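Local atomic coordinates of BH2851 (Bacillus halodurans, PDB entry 2GFG), a protein that is of unknown function but belongs to the CYTH family, so it probably acts on a triphosphate-bearing substrate, as adenylate cyclases and triphosphatases of that family do. Residues S130-I135 against T162-E167; R10-S15 against Y149-E154. All blocks are in the same frame, centred on the assembly; numbering follows the deposited sequence.

Interaction 1: S130-I135 against T162-E167. With EDO (1,2-ethanediol), chain I.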
loop_
_atom_site.group_PDB
_atom_site.type_symbol
_atom_site.label_atom_id
_atom_site.label_comp_id
_atom_site.label_asym_id
_atom_site.label_seq_id
_atom_site.Cartn_x
_atom_site.Cartn_y
_atom_site.Cartn_z
ATOM N N SER A 130 -5.038 13.197 -10.401
ATOM C CA SER A 130 -6.423 13.400 -9.981
ATOM C C SER A 130 -7.326 12.897 -11.089
ATOM O O SER A 130 -7.180 13.302 -12.234
ATOM C CB SER A 130 -6.710 14.877 -9.700
ATOM O OG SER A 130 -6.695 15.633 -10.886
ATOM N N TYR A 131 -8.192 11.943 -10.766
ATOM C CA TYR A 131 -9.124 11.389 -11.739
ATOM C C TYR A 131 -10.544 11.536 -11.217
ATOM O O TYR A 131 -10.860 11.050 -10.135
ATOM C CB TYR A 131 -8.807 9.916 -12.012
ATOM C CG TYR A 131 -9.556 9.358 -13.194
ATOM C CD1 TYR A 131 -9.088 9.555 -14.496
ATOM C CD2 TYR A 131 -10.767 8.685 -13.022
ATOM C CE1 TYR A 131 -9.805 9.068 -15.613
ATOM C CE2 TYR A 131 -11.491 8.194 -14.120
ATOM C CZ TYR A 131 -11.000 8.388 -15.415
ATOM O OH TYR A 131 -11.699 7.898 -16.491
ATOM N N GLU A 132 -11.394 12.230 -11.991
ATOM C CA GLU A 132 -12.773 12.506 -11.584
ATOM C C GLU A 132 -12.763 13.168 -10.182
ATOM O O GLU A 132 -12.084 14.182 -9.994
ATOM C CB GLU A 132 -13.628 11.213 -11.627
ATOM C CG GLU A 132 -13.688 10.533 -13.015
ATOM C CD GLU A 132 -14.687 11.179 -13.967
ATOM O OE1 GLU A 132 -15.212 12.273 -13.650
ATOM O OE2 GLU A 132 -14.935 10.592 -15.049
ATOM N N GLN A 133 -13.426 12.546 -9.188
ATOM C CA GLN A 133 -13.460 13.085 -7.821
ATOM C C GLN A 133 -12.517 12.317 -6.878
ATOM O O GLN A 133 -12.645 12.416 -5.659
ATOM C CB GLN A 133 -14.895 13.054 -7.270
ATOM N N GLY A 134 -11.534 11.608 -7.455
ATOM C CA GLY A 134 -10.573 10.825 -6.674
ATOM C C GLY A 134 -9.174 10.860 -7.258
ATOM O O GLY A 134 -8.819 11.781 -8.000
ATOM N N ILE A 135 -8.369 9.858 -6.900
ATOM C CA ILE A 135 -6.977 9.780 -7.335
ATOM C C ILE A 135 -6.704 8.418 -7.981
ATOM O O ILE A 135 -7.139 7.386 -7.475
ATOM C CB ILE A 135 -5.993 10.040 -6.135
ATOM C CG1 ILE A 135 -6.146 11.487 -5.640
ATOM C CG2 ILE A 135 -4.512 9.749 -6.543
ATOM C CD1 ILE A 135 -5.385 11.805 -4.369
ATOM N N THR A 162 -16.679 2.397 -7.039
ATOM C CA THR A 162 -17.006 1.260 -7.925
ATOM C C THR A 162 -17.396 1.752 -9.319
ATOM O O THR A 162 -16.884 1.259 -10.328
ATOM C CB THR A 162 -18.169 0.427 -7.361
ATOM O OG1 THR A 162 -17.870 0.036 -6.024
ATOM C CG2 THR A 162 -18.418 -0.833 -8.222
ATOM N N VAL A 163 -18.323 2.709 -9.360
ATOM C CA VAL A 163 -18.786 3.296 -10.619
ATOM C C VAL A 163 -17.611 3.910 -11.404
ATOM O O VAL A 163 -17.445 3.642 -12.594
ATOM C CB VAL A 163 -19.880 4.378 -10.372
ATOM C CG1 VAL A 163 -20.188 5.163 -11.659
ATOM C CG2 VAL A 163 -21.159 3.731 -9.822
ATOM N N THR A 164 -16.788 4.702 -10.715
ATOM C CA THR A 164 -15.657 5.373 -11.353
ATOM C C THR A 164 -14.611 4.375 -11.866
ATOM O O THR A 164 -14.087 4.543 -12.959
ATOM C CB THR A 164 -14.978 6.380 -10.398
ATOM O OG1 THR A 164 -15.956 7.312 -9.912
ATOM C CG2 THR A 164 -13.866 7.146 -11.118
ATOM N N PHE A 165 -14.326 3.333 -11.078
ATOM C CA PHE A 165 -13.306 2.341 -11.468
ATOM C C PHE A 165 -13.765 1.473 -12.630
ATOM O O PHE A 165 -12.980 1.173 -13.523
ATOM C CB PHE A 165 -12.898 1.460 -10.292
ATOM C CG PHE A 165 -11.646 0.652 -10.553
ATOM C CD1 PHE A 165 -10.416 1.295 -10.743
ATOM C CD2 PHE A 165 -11.694 -0.747 -10.639
ATOM C CE1 PHE A 165 -9.246 0.557 -10.999
ATOM C CE2 PHE A 165 -10.537 -1.481 -10.897
ATOM C CZ PHE A 165 -9.306 -0.817 -11.085
ATOM N N GLN A 166 -15.035 1.064 -12.613
ATOM C CA GLN A 166 -15.612 0.313 -13.739
ATOM C C GLN A 166 -15.597 1.159 -15.027
ATOM O O GLN A 166 -15.413 0.627 -16.117
ATOM C CB GLN A 166 -17.041 -0.154 -13.421
ATOM C CG GLN A 166 -17.127 -1.248 -12.326
ATOM C CD GLN A 166 -16.336 -2.500 -12.674
ATOM O OE1 GLN A 166 -16.414 -3.006 -13.789
ATOM N NE2 GLN A 166 -15.556 -2.997 -11.713
ATOM N N GLU A 167 -15.778 2.477 -14.874
ATOM C CA GLU A 167 -15.674 3.425 -15.993
ATOM C C GLU A 167 -14.236 3.477 -16.546
ATOM O O GLU A 167 -14.037 3.492 -17.756
ATOM C CB GLU A 167 -16.142 4.831 -15.550
ATOM C CG GLU A 167 -16.012 5.937 -16.629
ATOM C CD GLU A 167 -14.671 6.679 -16.583
ATOM O OE1 GLU A 167 -14.316 7.213 -15.517
ATOM O OE2 GLU A 167 -14.014 6.777 -17.639
HETATM C C1 EDO I . -15.721 9.229 -6.991
HETATM O O1 EDO I . -15.187 9.856 -8.178
HETATM C C2 EDO I . -14.663 9.166 -5.869
HETATM O O2 EDO I . -15.063 8.248 -4.811
#

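Interaction 2: R10-S15 against Y149-E154. With EDO (1,2-ethanediol), chain H.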
loop_
_atom_site.group_PDB
_atom_site.type_symbol
_atom_site.label_atom_id
_atom_site.label_comp_id
_atom_site.label_asym_id
_atom_site.label_seq_id
_atom_site.Cartn_x
_atom_site.Cartn_y
_atom_site.Cartn_z
ATOM N N ARG A 10 -10.020 0.820 -5.188
ATOM C CA ARG A 10 -10.269 -0.200 -6.225
ATOM C C ARG A 10 -8.972 -0.425 -6.989
ATOM O O ARG A 10 -8.204 0.497 -7.180
ATOM C CB ARG A 10 -11.375 0.244 -7.174
ATOM C CG ARG A 10 -12.740 0.472 -6.500
ATOM C CD ARG A 10 -13.335 -0.836 -5.936
ATOM N NE ARG A 10 -14.647 -0.622 -5.307
ATOM C CZ ARG A 10 -14.840 -0.115 -4.078
ATOM N NH1 ARG A 10 -13.809 0.262 -3.320
ATOM N NH2 ARG A 10 -16.075 0.030 -3.614
ATOM N N LYS A 11 -8.761 -1.645 -7.463
ATOM C CA LYS A 11 -7.437 -2.062 -7.958
ATOM C C LYS A 11 -7.517 -3.211 -8.943
ATOM O O LYS A 11 -8.400 -4.042 -8.857
ATOM C CB LYS A 11 -6.563 -2.496 -6.765
ATOM C CG LYS A 11 -7.323 -3.393 -5.761
ATOM C CD LYS A 11 -6.448 -3.950 -4.667
ATOM C CE LYS A 11 -7.315 -4.710 -3.634
ATOM N NZ LYS A 11 -6.511 -5.519 -2.682
ATOM N N THR A 12 -6.569 -3.245 -9.881
ATOM C CA THR A 12 -6.340 -4.428 -10.711
ATOM C C THR A 12 -4.911 -4.449 -11.245
ATOM O O THR A 12 -4.338 -3.400 -11.548
ATOM C CB THR A 12 -7.335 -4.527 -11.926
ATOM O OG1 THR A 12 -7.146 -5.785 -12.602
ATOM C CG2 THR A 12 -7.115 -3.375 -12.931
ATOM N N LEU A 13 -4.350 -5.652 -11.353
ATOM C CA LEU A 13 -3.057 -5.854 -11.996
ATOM C C LEU A 13 -3.210 -5.697 -13.488
ATOM O O LEU A 13 -4.283 -5.972 -14.045
ATOM C CB LEU A 13 -2.509 -7.257 -11.692
ATOM C CG LEU A 13 -2.153 -7.552 -10.238
ATOM C CD1 LEU A 13 -2.042 -9.047 -10.005
ATOM C CD2 LEU A 13 -0.865 -6.848 -9.842
ATOM N N VAL A 14 -2.136 -5.257 -14.143
ATOM C CA VAL A 14 -2.109 -5.128 -15.600
ATOM C C VAL A 14 -0.781 -5.617 -16.154
ATOM O O VAL A 14 0.184 -5.819 -15.408
ATOM C CB VAL A 14 -2.376 -3.644 -16.070
ATOM C CG1 VAL A 14 -3.820 -3.236 -15.778
ATOM C CG2 VAL A 14 -1.398 -2.669 -15.417
ATOM N N SER A 15 -0.750 -5.833 -17.462
ATOM C CA SER A 15 0.456 -6.280 -18.144
ATOM C C SER A 15 1.438 -5.150 -18.264
ATOM O O SER A 15 1.087 -3.987 -18.060
ATOM C CB SER A 15 0.113 -6.794 -19.538
ATOM O OG SER A 15 -0.422 -5.754 -20.340
ATOM N N TYR A 149 2.763 -4.820 -12.364
ATOM C CA TYR A 149 2.194 -3.511 -12.669
ATOM C C TYR A 149 0.759 -3.475 -12.214
ATOM O O TYR A 149 0.048 -4.480 -12.305
ATOM C CB TYR A 149 2.281 -3.237 -14.172
ATOM C CG TYR A 149 3.676 -3.363 -14.728
ATOM C CD1 TYR A 149 4.176 -4.606 -15.144
ATOM C CD2 TYR A 149 4.518 -2.255 -14.803
ATOM C CE1 TYR A 149 5.484 -4.733 -15.639
ATOM C CE2 TYR A 149 5.824 -2.367 -15.296
ATOM C CZ TYR A 149 6.302 -3.606 -15.702
ATOM O OH TYR A 149 7.576 -3.712 -16.174
ATOM N N GLU A 150 0.323 -2.320 -11.720
ATOM C CA GLU A 150 -0.998 -2.200 -11.116
ATOM C C GLU A 150 -1.561 -0.785 -11.245
ATOM O O GLU A 150 -0.846 0.199 -11.052
ATOM C CB GLU A 150 -0.922 -2.581 -9.632
ATOM C CG GLU A 150 -2.276 -2.909 -8.992
ATOM C CD GLU A 150 -2.191 -3.088 -7.480
ATOM O OE1 GLU A 150 -1.083 -2.964 -6.914
ATOM O OE2 GLU A 150 -3.235 -3.335 -6.858
ATOM N N ILE A 151 -2.849 -0.701 -11.575
ATOM C CA ILE A 151 -3.586 0.555 -11.544
ATOM C C ILE A 151 -4.553 0.489 -10.366
ATOM O O ILE A 151 -5.068 -0.588 -10.048
ATOM C CB ILE A 151 -4.359 0.816 -12.887
ATOM C CG1 ILE A 151 -4.847 2.257 -12.954
ATOM C CG2 ILE A 151 -5.552 -0.185 -13.069
ATOM C CD1 ILE A 151 -5.457 2.632 -14.309
ATOM N N GLU A 152 -4.717 1.614 -9.653
ATOM C CA GLU A 152 -5.654 1.681 -8.481
ATOM C C GLU A 152 -6.390 2.999 -8.468
ATOM O O GLU A 152 -5.802 4.028 -8.740
ATOM C CB GLU A 152 -4.896 1.548 -7.145
ATOM C CG GLU A 152 -3.795 0.473 -7.102
ATOM C CD GLU A 152 -2.685 0.806 -6.114
ATOM O OE1 GLU A 152 -2.331 2.003 -5.978
ATOM O OE2 GLU A 152 -2.125 -0.129 -5.521
ATOM N N PHE A 153 -7.660 2.977 -8.059
ATOM C CA PHE A 153 -8.434 4.216 -7.879
ATOM C C PHE A 153 -8.755 4.438 -6.411
ATOM O O PHE A 153 -9.321 3.572 -5.763
ATOM C CB PHE A 153 -9.721 4.186 -8.690
ATOM C CG PHE A 153 -10.532 5.430 -8.563
ATOM C CD1 PHE A 153 -10.086 6.616 -9.124
ATOM C CD2 PHE A 153 -11.719 5.442 -7.827
ATOM C CE1 PHE A 153 -10.817 7.787 -8.986
ATOM C CE2 PHE A 153 -12.455 6.624 -7.686
ATOM C CZ PHE A 153 -12.004 7.786 -8.269
ATOM N N GLU A 154 -8.382 5.620 -5.898
ATOM C CA GLU A 154 -8.663 6.013 -4.511
ATOM C C GLU A 154 -9.940 6.857 -4.470
ATOM O O GLU A 154 -9.963 7.982 -4.966
ATOM C CB GLU A 154 -7.487 6.812 -3.925
ATOM C CG GLU A 154 -6.182 6.012 -3.764
ATOM C CD GLU A 154 -5.001 6.884 -3.255
ATOM O OE1 GLU A 154 -4.687 7.900 -3.906
ATOM O OE2 GLU A 154 -4.390 6.533 -2.210
HETATM C C1 EDO H . -2.315 -2.090 -3.194
HETATM O O1 EDO H . -2.567 -3.334 -3.850
HETATM C C2 EDO H . -2.309 -2.267 -1.676
HETATM O O2 EDO H . -1.040 -1.910 -1.094
HETATM O O HOH W 1 1.703 -7.362 -13.746
#

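Interaction 1: S130-I135 against T162-E167
Tyr131 and Glu167 meet tip to tip: the tyrosine leaves the hairpin with CG anti to its backbone N (chi1 -169°), the glutamate leaves the helix in the same way, and the carboxylate lies nearly coplanar with the ring (11°). Tyr131 OH thus sits in the fork of the carboxylate, 2.8 Å from Glu167 OE2 and 2.9 Å from Glu167 OE1; either oxygen can take the one phenolic proton, and both bonds would be weak. Glu167 OE2 is also bonded to Thr171 OG1, one helical turn on. The methyl of Thr164 comes in at the ring edge, with Tyr131 CD2 3.9 Å from Thr164 CG2, and slides past the aliphatic CG of Glu132. The chain of Glu132, bent at chi2, brings OE2 to 3.5 Å from Glu167 OE1, a like-charged approach, not a bond, that may raise one acid's proton affinity, while Tyr131 and Thr171 probably steady Glu167. Thr164 OG1 bonds to His160 O and accepts from O1 of an ethanediol, which Gln133 N reaches weakly. Tyr131 N to Gly134 O and Gly134 N to Tyr131 O, both 2.8 Å, close a type II' turn: a two-residue beta-hairpin whose tip rests on helix 158-171, outside the antiparallel CYTH barrel.

Interaction 2: R10-S15 against Y149-E154
Strands 10-14 and 149-154 run antiparallel, their axes 4.5 Å apart at closest approach, and are joined by paired backbone bonds at Arg10 with Phe153 and at Thr12 with Ile151. The tightest is Phe153 N to Arg10 O at 2.7 Å, and the line continues with Val14 N giving to Tyr149 O from above the carbonyl plane. Beyond it, a water bridges Val14 O and Tyr149 N.

On one face the side chains of Thr12 and Ile151 run alongside each other in one direction, their methyls meeting at 3.6 Å, CG2 to CG2. Val14 crosses Tyr149 at about a right angle, CG2 against the tyrosine CB; the phenol ring stacks with His140. Thr12 OG1 donates to Leu13 O and is bonded to Val177 N. Phe165 of helix 158-171 covers this face at Arg10, Thr12 and Phe153, and the Arg10 guanidinium goes to Thr162 and Glu158.

The other face carries Lys11, Leu13, Glu150 and Glu152. Glu150 stretches out fully extended alongside Lys11, with its CG over Thr12 O and its OE2 3.4 Å from Lys11 CB. The charged ends do not touch: Lys11 NZ stands 5.7 Å from Glu150 OE2 and binds Asn181 instead. Lys182 forms salt bridges to Glu150 OE1 and Glu152 OE2, Arg185 another to Glu150. An ethanediol, probably from the crystallisation liquor, donates through O1 to Glu150 OE2 at 3.1 Å. Two buried acids with basic partners, against a face where Thr12, Val14, Ile151 and Phe153 pack, imply a polarised barrel wall, consistent with the charged tunnel of CYTH proteins.

Strand 146-155 and the helix 158-171 that follows it tie the two contacts together, their centres 12 Å apart. The helix of interaction 1 lies on the face of strands 4-14 and 146-155 that carries Arg10, Thr12 and Phe153: Phe165 CG lies 3.4 Å from Arg10 CB, and Phe153 CE1 approaches Tyr131 O to 3.5 Å. Polar links run alongside, Ile135 O to Glu154 N at 2.7 Å and Thr162 OG1 to Arg10 NH2 at 3.0 Å, both probable hydrogen bonds. The wall's other side turns Glu150 and Glu152 toward an ethanediol and an unidentified molecule about 3 Å from the Glu152 side chain (nearest atoms), both probably crystallisation additives that may mark the family's pocket.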